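Local coordinates for bifunctional enzyme IspD/IspF (Campylobacter jejuni, PDB 1W55), which carries out two steps of isoprenoid precursor synthesis, making 4-diphosphocytidyl-2-C-methyl-D-erythritol from CTP and, later, cyclising its 2-phosphate to 2-C-methyl-D-erythritol 2,4-cyclodiphosphate with release of CMP, at residues A[297-303]-A[360-366]; A[120-126]-A[143-149]; A[283-287]-A[324-329]. One frame throughout, in Å; residues are numbered along the deposited sequence.

Contact 1: residues A[297-303]-A[360-366]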
loop_
_atom_site.group_PDB
_atom_site.type_symbol
_atom_site.label_atom_id
_atom_site.label_comp_id
_atom_site.label_asym_id
_atom_site.label_seq_id
_atom_site.Cartn_x
_atom_site.Cartn_y
_atom_site.Cartn_z
ATOM N N GLY A 297 20.025 18.810 13.502
ATOM C CA GLY A 297 18.883 18.177 12.865
ATOM C C GLY A 297 17.493 18.710 13.175
ATOM O O GLY A 297 16.490 18.060 12.843
ATOM N N PHE A 298 17.427 19.890 13.778
ATOM C CA PHE A 298 16.162 20.480 14.186
ATOM C C PHE A 298 15.752 21.635 13.279
ATOM O O PHE A 298 16.590 22.228 12.591
ATOM C CB PHE A 298 16.272 20.998 15.618
ATOM C CG PHE A 298 16.195 19.927 16.659
ATOM C CD1 PHE A 298 17.328 19.555 17.377
ATOM C CD2 PHE A 298 14.995 19.286 16.919
ATOM C CE1 PHE A 298 17.245 18.571 18.338
ATOM C CE2 PHE A 298 14.905 18.308 17.884
ATOM C CZ PHE A 298 16.016 17.941 18.593
ATOM N N GLU A 299 14.467 21.973 13.326
ATOM C CA GLU A 299 13.894 23.036 12.518
ATOM C C GLU A 299 12.744 23.673 13.312
ATOM O O GLU A 299 11.971 22.968 13.961
ATOM C CB GLU A 299 13.366 22.418 11.220
ATOM C CG GLU A 299 12.783 23.395 10.226
ATOM C CD GLU A 299 12.368 22.725 8.922
ATOM O OE1 GLU A 299 12.554 21.485 8.788
ATOM O OE2 GLU A 299 11.841 23.445 8.040
ATOM N N LEU A 300 12.637 24.998 13.253
ATOM C CA LEU A 300 11.581 25.717 13.948
ATOM C C LEU A 300 10.206 25.538 13.302
ATOM O O LEU A 300 10.075 25.554 12.083
ATOM C CB LEU A 300 11.919 27.211 14.052
ATOM C CG LEU A 300 12.834 27.647 15.210
ATOM C CD1 LEU A 300 13.423 29.023 14.925
ATOM C CD2 LEU A 300 12.106 27.655 16.554
ATOM N N ILE A 301 9.184 25.372 14.134
ATOM C CA ILE A 301 7.813 25.405 13.643
ATOM C C ILE A 301 7.260 26.795 13.876
ATOM O O ILE A 301 6.718 27.405 12.954
ATOM C CB ILE A 301 6.915 24.333 14.324
ATOM C CG1 ILE A 301 7.292 22.926 13.837
ATOM C CG2 ILE A 301 5.441 24.625 14.050
ATOM C CD1 ILE A 301 6.596 21.805 14.596
ATOM N N ASN A 302 7.395 27.314 15.096
ATOM C CA ASN A 302 6.849 28.643 15.374
ATOM C C ASN A 302 7.453 29.264 16.607
ATOM O O ASN A 302 8.098 28.573 17.395
ATOM C CB ASN A 302 5.316 28.610 15.494
ATOM C CG ASN A 302 4.837 28.120 16.866
ATOM O OD1 ASN A 302 5.126 26.996 17.268
ATOM N ND2 ASN A 302 4.115 28.974 17.587
ATOM N N ILE A 303 7.230 30.571 16.753
ATOM C CA ILE A 303 7.728 31.358 17.860
ATOM C C ILE A 303 6.584 32.196 18.415
ATOM O O ILE A 303 5.848 32.838 17.657
ATOM C CB ILE A 303 8.855 32.288 17.375
ATOM C CG1 ILE A 303 10.126 31.486 17.100
ATOM C CG2 ILE A 303 9.130 33.429 18.384
ATOM C CD1 ILE A 303 11.013 32.132 16.046
ATOM N N SER A 360 8.364 31.284 23.727
ATOM C CA SER A 360 8.076 29.870 23.525
ATOM C C SER A 360 8.343 29.494 22.072
ATOM O O SER A 360 8.004 30.233 21.139
ATOM C CB SER A 360 6.629 29.498 23.872
ATOM O OG SER A 360 6.250 30.044 25.111
ATOM N N VAL A 361 8.891 28.305 21.901
ATOM C CA VAL A 361 9.304 27.811 20.603
ATOM C C VAL A 361 8.905 26.325 20.501
ATOM O O VAL A 361 8.870 25.617 21.508
ATOM C CB VAL A 361 10.826 28.033 20.527
ATOM C CG1 VAL A 361 11.576 26.859 19.963
ATOM C CG2 VAL A 361 11.139 29.368 19.871
ATOM N N ASN A 362 8.546 25.880 19.300
ATOM C CA ASN A 362 8.367 24.464 19.014
ATOM C C ASN A 362 9.350 24.097 17.905
ATOM O O ASN A 362 9.448 24.796 16.894
ATOM C CB ASN A 362 6.922 24.154 18.593
ATOM C CG ASN A 362 6.055 23.658 19.755
ATOM O OD1 ASN A 362 6.514 23.538 20.891
ATOM N ND2 ASN A 362 4.804 23.350 19.462
ATOM N N LEU A 363 10.105 23.028 18.132
ATOM C CA LEU A 363 11.073 22.517 17.177
ATOM C C LEU A 363 10.632 21.126 16.742
ATOM O O LEU A 363 10.163 20.333 17.567
ATOM C CB LEU A 363 12.434 22.348 17.849
ATOM C CG LEU A 363 13.438 23.457 18.099
ATOM C CD1 LEU A 363 14.743 22.789 18.631
ATOM C CD2 LEU A 363 13.696 24.294 16.825
ATOM N N LYS A 364 10.801 20.833 15.457
ATOM C CA LYS A 364 10.628 19.477 14.940
ATOM C C LYS A 364 11.954 19.045 14.330
ATOM O O LYS A 364 12.873 19.861 14.208
ATOM C CB LYS A 364 9.552 19.451 13.863
ATOM C CG LYS A 364 9.955 20.188 12.608
ATOM C CD LYS A 364 8.843 20.226 11.590
ATOM C CE LYS A 364 9.253 21.069 10.391
ATOM N NZ LYS A 364 8.399 20.831 9.199
ATOM N N TYR A 365 12.046 17.777 13.944
ATOM C CA TYR A 365 13.211 17.292 13.206
ATOM C C TYR A 365 13.177 17.775 11.771
ATOM O O TYR A 365 12.138 17.728 11.110
ATOM C CB TYR A 365 13.280 15.761 13.217
ATOM C CG TYR A 365 13.494 15.171 14.585
ATOM C CD1 TYR A 365 12.660 14.156 15.059
ATOM C CD2 TYR A 365 14.537 15.601 15.401
ATOM C CE1 TYR A 365 12.852 13.582 16.310
ATOM C CE2 TYR A 365 14.734 15.040 16.674
ATOM C CZ TYR A 365 13.875 14.033 17.113
ATOM O OH TYR A 365 14.048 13.461 18.353
ATOM N N PHE A 366 14.331 18.208 11.286
ATOM C CA PHE A 366 14.465 18.602 9.898
ATOM C C PHE A 366 14.003 17.474 8.988
ATOM O O PHE A 366 14.439 16.331 9.122
ATOM C CB PHE A 366 15.925 18.968 9.573
ATOM C CG PHE A 366 16.155 19.247 8.110
ATOM C CD1 PHE A 366 15.480 20.286 7.472
ATOM C CD2 PHE A 366 17.013 18.444 7.360
ATOM C CE1 PHE A 366 15.675 20.539 6.104
ATOM C CE2 PHE A 366 17.227 18.690 5.997
ATOM C CZ PHE A 366 16.553 19.728 5.364
HETATM O O HOH W 1 16.365 15.336 10.864
HETATM O O HOH W 2 8.554 24.155 9.267
#
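Backbone bonds come first: E299 and K364 form an antiparallel hydrogen-bonded pair, with E299 N to K364 O at 2.8 Å and K364 N returning to E299 O at 2.9 Å. F366 N extends the pattern to G297 O at 2.7 Å, while I301 N bonds to N362 O at the other end, next to the weak bond from N362 N to N302 O. The apolar contacts lie mainly on the face bearing L300, I303, V361 and L363. L300 CD2 touches V361 CG1 at 3.5 Å and also meets L363 CD2. Helices 248-260 and 282-295 cover this face, giving the alpha/beta layering of the IspF domain; the opposite face, with N302, N362 and K364, meets the second subunit. The rings of F298 and Y365 run side by side but slid apart, centroids 5.3 Å apart and planes 28° from parallel, while L363 CD1 makes an off-centre CH-pi contact with F298. Among the charged side chains, K364 has CG between its backbone N and carbonyl carbon (chi1 68°), and its extended chain runs beside that of E299. Their charged ends stop short of a salt bridge, E299 OE1 to K364 NZ 4.2 Å; K364 NZ instead pairs with E209 of the second subunit.

Contact 2: residues A[120-126]-A[143-149]. With EDO (1,2-ethanediol), chain F.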
loop_
_atom_site.group_PDB
_atom_site.type_symbol
_atom_site.label_atom_id
_atom_site.label_comp_id
_atom_site.label_asym_id
_atom_site.label_seq_id
_atom_site.Cartn_x
_atom_site.Cartn_y
_atom_site.Cartn_z
ATOM N N ILE A 120 38.753 -8.641 4.993
ATOM C CA ILE A 120 37.576 -9.026 4.208
ATOM C C ILE A 120 36.689 -7.815 3.948
ATOM O O ILE A 120 36.270 -7.128 4.884
ATOM C CB ILE A 120 36.735 -10.111 4.924
ATOM C CG1 ILE A 120 37.601 -11.029 5.825
ATOM C CG2 ILE A 120 35.887 -10.886 3.896
ATOM C CD1 ILE A 120 38.633 -11.906 5.079
ATOM N N THR A 121 36.382 -7.574 2.680
ATOM C CA THR A 121 35.694 -6.357 2.276
ATOM C C THR A 121 34.700 -6.623 1.146
ATOM O O THR A 121 34.950 -7.467 0.278
ATOM C CB THR A 121 36.733 -5.265 1.849
ATOM O OG1 THR A 121 36.049 -4.060 1.472
ATOM C CG2 THR A 121 37.443 -5.650 0.576
ATOM N N PRO A 122 33.575 -5.914 1.163
ATOM C CA PRO A 122 32.658 -5.912 0.025
ATOM C C PRO A 122 33.175 -5.029 -1.102
ATOM O O PRO A 122 33.923 -4.077 -0.878
ATOM C CB PRO A 122 31.351 -5.341 0.606
ATOM C CG PRO A 122 31.592 -5.112 2.058
ATOM C CD PRO A 122 33.078 -5.081 2.270
ATOM N N ALA A 123 32.775 -5.370 -2.320
ATOM C CA ALA A 123 33.204 -4.671 -3.517
ATOM C C ALA A 123 32.151 -4.868 -4.593
ATOM O O ALA A 123 31.430 -5.871 -4.599
ATOM C CB ALA A 123 34.551 -5.188 -3.992
ATOM N N LEU A 124 32.086 -3.910 -5.503
ATOM C CA LEU A 124 31.178 -3.949 -6.629
ATOM C C LEU A 124 31.966 -3.694 -7.898
ATOM O O LEU A 124 32.918 -2.922 -7.899
ATOM C CB LEU A 124 30.094 -2.878 -6.482
ATOM C CG LEU A 124 29.148 -2.998 -5.289
ATOM C CD1 LEU A 124 28.313 -1.731 -5.174
ATOM C CD2 LEU A 124 28.264 -4.240 -5.400
ATOM N N LYS A 125 31.553 -4.355 -8.973
ATOM C CA LYS A 125 32.101 -4.119 -10.299
ATOM C C LYS A 125 31.332 -2.971 -10.936
ATOM O O LYS A 125 30.273 -2.575 -10.442
ATOM C CB LYS A 125 31.961 -5.379 -11.161
ATOM C CG LYS A 125 32.678 -6.626 -10.623
ATOM C CD LYS A 125 32.514 -7.815 -11.586
ATOM C CE LYS A 125 31.997 -9.065 -10.863
ATOM N NZ LYS A 125 30.495 -9.163 -10.820
ATOM N N VAL A 126 31.856 -2.468 -12.051
ATOM C CA VAL A 126 31.273 -1.347 -12.772
ATOM C C VAL A 126 31.133 -1.693 -14.261
ATOM O O VAL A 126 32.093 -2.149 -14.888
ATOM C CB VAL A 126 32.154 -0.070 -12.615
ATOM C CG1 VAL A 126 31.595 1.088 -13.428
ATOM C CG2 VAL A 126 32.276 0.323 -11.146
ATOM N N LYS A 143 37.254 -1.813 -9.213
ATOM C CA LYS A 143 36.458 -2.213 -8.045
ATOM C C LYS A 143 36.039 -0.975 -7.252
ATOM O O LYS A 143 36.882 -0.123 -6.946
ATOM C CB LYS A 143 37.270 -3.115 -7.112
ATOM C CG LYS A 143 37.259 -4.574 -7.467
ATOM C CD LYS A 143 37.853 -5.412 -6.343
ATOM C CE LYS A 143 38.209 -6.808 -6.830
ATOM N NZ LYS A 143 39.349 -6.816 -7.800
ATOM N N LEU A 144 34.753 -0.878 -6.911
ATOM C CA LEU A 144 34.300 0.110 -5.931
ATOM C C LEU A 144 34.203 -0.591 -4.591
ATOM O O LEU A 144 33.481 -1.585 -4.453
ATOM C CB LEU A 144 32.956 0.738 -6.311
ATOM C CG LEU A 144 32.851 1.422 -7.678
ATOM C CD1 LEU A 144 31.445 1.972 -7.884
ATOM C CD2 LEU A 144 33.900 2.519 -7.900
ATOM N N ILE A 145 34.957 -0.097 -3.612
ATOM C CA ILE A 145 35.028 -0.746 -2.318
ATOM C C ILE A 145 34.004 -0.160 -1.342
ATOM O O ILE A 145 33.701 1.037 -1.359
ATOM C CB ILE A 145 36.468 -0.677 -1.728
ATOM C CG1 ILE A 145 37.512 -1.215 -2.722
ATOM C CG2 ILE A 145 36.545 -1.427 -0.423
ATOM C CD1 ILE A 145 37.370 -2.714 -3.082
ATOM N N GLN A 146 33.480 -1.028 -0.491
ATOM C CA GLN A 146 32.489 -0.637 0.488
ATOM C C GLN A 146 32.976 -1.087 1.860
ATOM O O GLN A 146 34.081 -1.623 2.008
ATOM C CB GLN A 146 31.126 -1.271 0.163
ATOM C CG GLN A 146 30.492 -0.843 -1.171
ATOM C CD GLN A 146 29.073 -1.398 -1.343
ATOM O OE1 GLN A 146 28.837 -2.594 -1.130
ATOM N NE2 GLN A 146 28.129 -0.528 -1.709
ATOM N N THR A 147 32.103 -0.903 2.834
ATOM C CA THR A 147 32.338 -1.150 4.248
ATOM C C THR A 147 31.001 -1.846 4.657
ATOM O O THR A 147 30.013 -1.656 3.932
ATOM C CB THR A 147 32.559 0.273 4.853
ATOM O OG1 THR A 147 33.938 0.486 5.201
ATOM C CG2 THR A 147 31.792 0.537 6.065
ATOM N N PRO A 148 30.905 -2.656 5.728
ATOM C CA PRO A 148 31.962 -2.966 6.705
ATOM C C PRO A 148 33.139 -3.777 6.170
ATOM O O PRO A 148 33.021 -4.489 5.172
ATOM C CB PRO A 148 31.237 -3.807 7.775
ATOM C CG PRO A 148 29.757 -3.686 7.490
ATOM C CD PRO A 148 29.646 -3.359 6.036
ATOM N N GLN A 149 34.279 -3.644 6.841
ATOM C CA GLN A 149 35.480 -4.376 6.474
ATOM C C GLN A 149 35.979 -5.049 7.748
ATOM O O GLN A 149 35.979 -4.434 8.812
ATOM C CB GLN A 149 36.537 -3.425 5.900
ATOM C CG GLN A 149 36.116 -2.699 4.616
ATOM C CD GLN A 149 37.199 -1.796 4.020
ATOM O OE1 GLN A 149 37.782 -0.963 4.717
ATOM N NE2 GLN A 149 37.443 -1.940 2.719
HETATM C C1 EDO F . 35.651 3.524 2.497
HETATM O O1 EDO F . 34.561 4.431 2.428
HETATM C C2 EDO F . 35.463 2.423 1.476
HETATM O O2 EDO F . 35.175 3.003 0.224
#
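The flat amide of Q149 meets T121 through its NE2: this nitrogen donates to T121 OG1 at 2.8 Å, almost straight (171°), with the hydroxyl oxygen in the amide plane. The two side chains run alongside each other. T121 OG1 lies opposite its own backbone N (chi1 -179°), which sets it beside the glutamine, and I145 CG2 also closes on it at 3.3 Å. D168 takes another bond from Q149 NE2 and the backbone N of D169 gives one to Q149 OE1, fixing which way round the amide sits. The second amide, that of Q146, has L124 CD1 3.7 Å from its NE2, the two side chains crossing at a slant; E186 O accepts from the same nitrogen.

L124 and L144 make the hydrogen-bonded pair of the strands, L124 N to L144 O and L144 N to L124 O, each 2.9 Å. Further along, Q146 N reaches P122 O at 3.1 Å from above the carbonyl plane, as segment 143-149 leaves the strand toward the cis peptide before P148. V126 CG2 packs against L144 CG. I145 O accepts from O2 of a 1,2-ethanediol, probably from the crystallisation liquor, which also bonds to D96 and K191, residues of the CMP pocket. Strand 142-145 pairs with strand 119-124 and also with a strand of the fourth subunit, so the beta sheet of the IspD cytidylyltransferase domain continues across the subunit interface.

Contact 3: residues A[283-287]-A[324-329]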
loop_
_atom_site.group_PDB
_atom_site.type_symbol
_atom_site.label_atom_id
_atom_site.label_comp_id
_atom_site.label_asym_id
_atom_site.label_seq_id
_atom_site.Cartn_x
_atom_site.Cartn_y
_atom_site.Cartn_z
ATOM N N MET A 283 20.841 39.962 17.210
ATOM C CA MET A 283 20.117 39.247 16.172
ATOM C C MET A 283 21.057 38.314 15.394
ATOM O O MET A 283 20.631 37.259 14.914
ATOM C CB MET A 283 19.422 40.233 15.217
ATOM C CG MET A 283 18.232 40.969 15.838
ATOM S SD MET A 283 16.977 39.840 16.547
ATOM C CE MET A 283 15.992 39.407 15.082
ATOM N N GLU A 284 22.325 38.710 15.277
ATOM C CA GLU A 284 23.348 37.854 14.673
ATOM C C GLU A 284 23.685 36.704 15.612
ATOM O O GLU A 284 23.878 35.573 15.161
ATOM C CB GLU A 284 24.606 38.666 14.303
ATOM C CG GLU A 284 25.769 37.856 13.717
ATOM C CD GLU A 284 25.447 37.158 12.391
ATOM O OE1 GLU A 284 24.653 37.694 11.577
ATOM O OE2 GLU A 284 26.001 36.061 12.159
ATOM N N LEU A 285 23.725 37.000 16.915
ATOM C CA LEU A 285 23.930 35.982 17.943
ATOM C C LEU A 285 22.788 34.973 17.922
ATOM O O LEU A 285 23.022 33.771 18.014
ATOM C CB LEU A 285 24.038 36.615 19.335
ATOM C CG LEU A 285 25.197 37.574 19.635
ATOM C CD1 LEU A 285 25.174 37.988 21.100
ATOM C CD2 LEU A 285 26.547 36.968 19.278
ATOM N N LEU A 286 21.558 35.484 17.801
ATOM C CA LEU A 286 20.361 34.666 17.614
ATOM C C LEU A 286 20.478 33.758 16.393
ATOM O O LEU A 286 20.223 32.554 16.481
ATOM C CB LEU A 286 19.110 35.557 17.479
ATOM C CG LEU A 286 17.806 34.882 17.022
ATOM C CD1 LEU A 286 17.363 33.764 18.003
ATOM C CD2 LEU A 286 16.678 35.901 16.810
ATOM N N LYS A 287 20.849 34.341 15.253
ATOM C CA LYS A 287 21.001 33.582 14.013
ATOM C C LYS A 287 22.024 32.442 14.162
ATOM O O LYS A 287 21.797 31.324 13.697
ATOM C CB LYS A 287 21.405 34.505 12.867
ATOM C CG LYS A 287 21.676 33.781 11.551
ATOM C CD LYS A 287 22.438 34.657 10.565
ATOM C CE LYS A 287 21.506 35.600 9.791
ATOM N NZ LYS A 287 20.786 34.930 8.661
ATOM N N ASN A 324 11.485 41.084 11.138
ATOM C CA ASN A 324 12.938 41.015 11.340
ATOM C C ASN A 324 13.428 39.665 11.913
ATOM O O ASN A 324 14.463 39.145 11.483
ATOM C CB ASN A 324 13.415 42.183 12.210
ATOM C CG ASN A 324 14.897 42.517 11.992
ATOM O OD1 ASN A 324 15.405 42.486 10.862
ATOM N ND2 ASN A 324 15.595 42.826 13.075
ATOM N N ILE A 325 12.684 39.102 12.869
ATOM C CA ILE A 325 12.944 37.737 13.350
ATOM C C ILE A 325 12.844 36.726 12.215
ATOM O O ILE A 325 13.677 35.834 12.113
ATOM C CB ILE A 325 11.973 37.316 14.508
ATOM C CG1 ILE A 325 12.232 38.127 15.780
ATOM C CG2 ILE A 325 12.100 35.799 14.807
ATOM C CD1 ILE A 325 11.043 38.106 16.791
ATOM N N ALA A 326 11.816 36.855 11.374
ATOM C CA ALA A 326 11.640 35.947 10.234
ATOM C C ALA A 326 12.834 35.994 9.280
ATOM O O ALA A 326 13.296 34.954 8.816
ATOM C CB ALA A 326 10.325 36.257 9.467
ATOM N N HIS A 327 13.300 37.206 8.976
ATOM C CA HIS A 327 14.396 37.425 8.027
ATOM C C HIS A 327 15.717 36.879 8.578
ATOM O O HIS A 327 16.430 36.170 7.881
ATOM C CB HIS A 327 14.512 38.921 7.674
ATOM C CG HIS A 327 15.723 39.262 6.856
ATOM N ND1 HIS A 327 16.874 39.782 7.411
ATOM C CD2 HIS A 327 15.963 39.150 5.525
ATOM C CE1 HIS A 327 17.770 39.978 6.456
ATOM N NE2 HIS A 327 17.243 39.602 5.304
ATOM N N THR A 328 16.011 37.209 9.835
ATOM C CA THR A 328 17.170 36.684 10.560
ATOM C C THR A 328 17.217 35.145 10.566
ATOM O O THR A 328 18.283 34.547 10.391
ATOM C CB THR A 328 17.120 37.194 12.028
ATOM O OG1 THR A 328 17.326 38.610 12.060
ATOM C CG2 THR A 328 18.268 36.608 12.890
ATOM N N LEU A 329 16.070 34.508 10.793
ATOM C CA LEU A 329 16.052 33.054 10.957
ATOM C C LEU A 329 15.663 32.334 9.680
ATOM O O LEU A 329 15.603 31.111 9.661
ATOM C CB LEU A 329 15.136 32.639 12.127
ATOM C CG LEU A 329 15.514 33.187 13.509
ATOM C CD1 LEU A 329 14.444 32.841 14.538
ATOM C CD2 LEU A 329 16.904 32.670 13.955
#
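M283 and T328 hold the close-packed part of this contact between two helices. The thioether chain, bent at chi2 and chi3, crosses the threonine at about a right angle and brings its CE methyl to T328 OG1 at 3.4 Å; the same methyl touches I325 CG1 at 4.0 Å. The threonine's other branch, CG2, presses on M283 O at 3.2 Å. T328 OG1 turns back along its own helix to donate to N324 O, which also accepts T328 N from the opposite face of its carbonyl plane, so the hydroxyl proton is used within the helix. Deeper in, L286 CG meets L329 CD2 at 3.9 Å, again at about a right angle. The short helix segments cross at -49° with axes 9.7 Å apart, in the helical layer of the IspF domain: L286 leans on helix 248-260, while I325 and L329 rest on strand 298-308. The looser side belongs to the partly exposed K287. Its CG points away from the backbone N, 176° round, and the chain then bends at chi3 and chi4 to carry NZ to T328 O at 3.1 Å, the donor tilted 25° from the carbonyl plane. Partly exposed too, N324 has ND2 4.0 Å from M283 CE and donating to A230 O.

Overall arrangement
Contact 2 comes first along the chain, in the cytidylyltransferase part, and closes before the other two open. Its centre lies about 39 Å from that of contact 1 and about 46 Å from that of contact 3, across the centre of the chain. Contacts 1 and 3 share the cyclodiphosphate synthase part and interleave in sequence: helix 282-295, strand 298-308, helix 318-329, then strand 354-365. Their centres are about 15 Å apart and they touch: L329 of the helix packs on L300 and I303 of the sheet, and I325 on I303. The bifunctional chain thus keeps its two activities in separate domains, each with a sheet that meets other subunits of the hexamer.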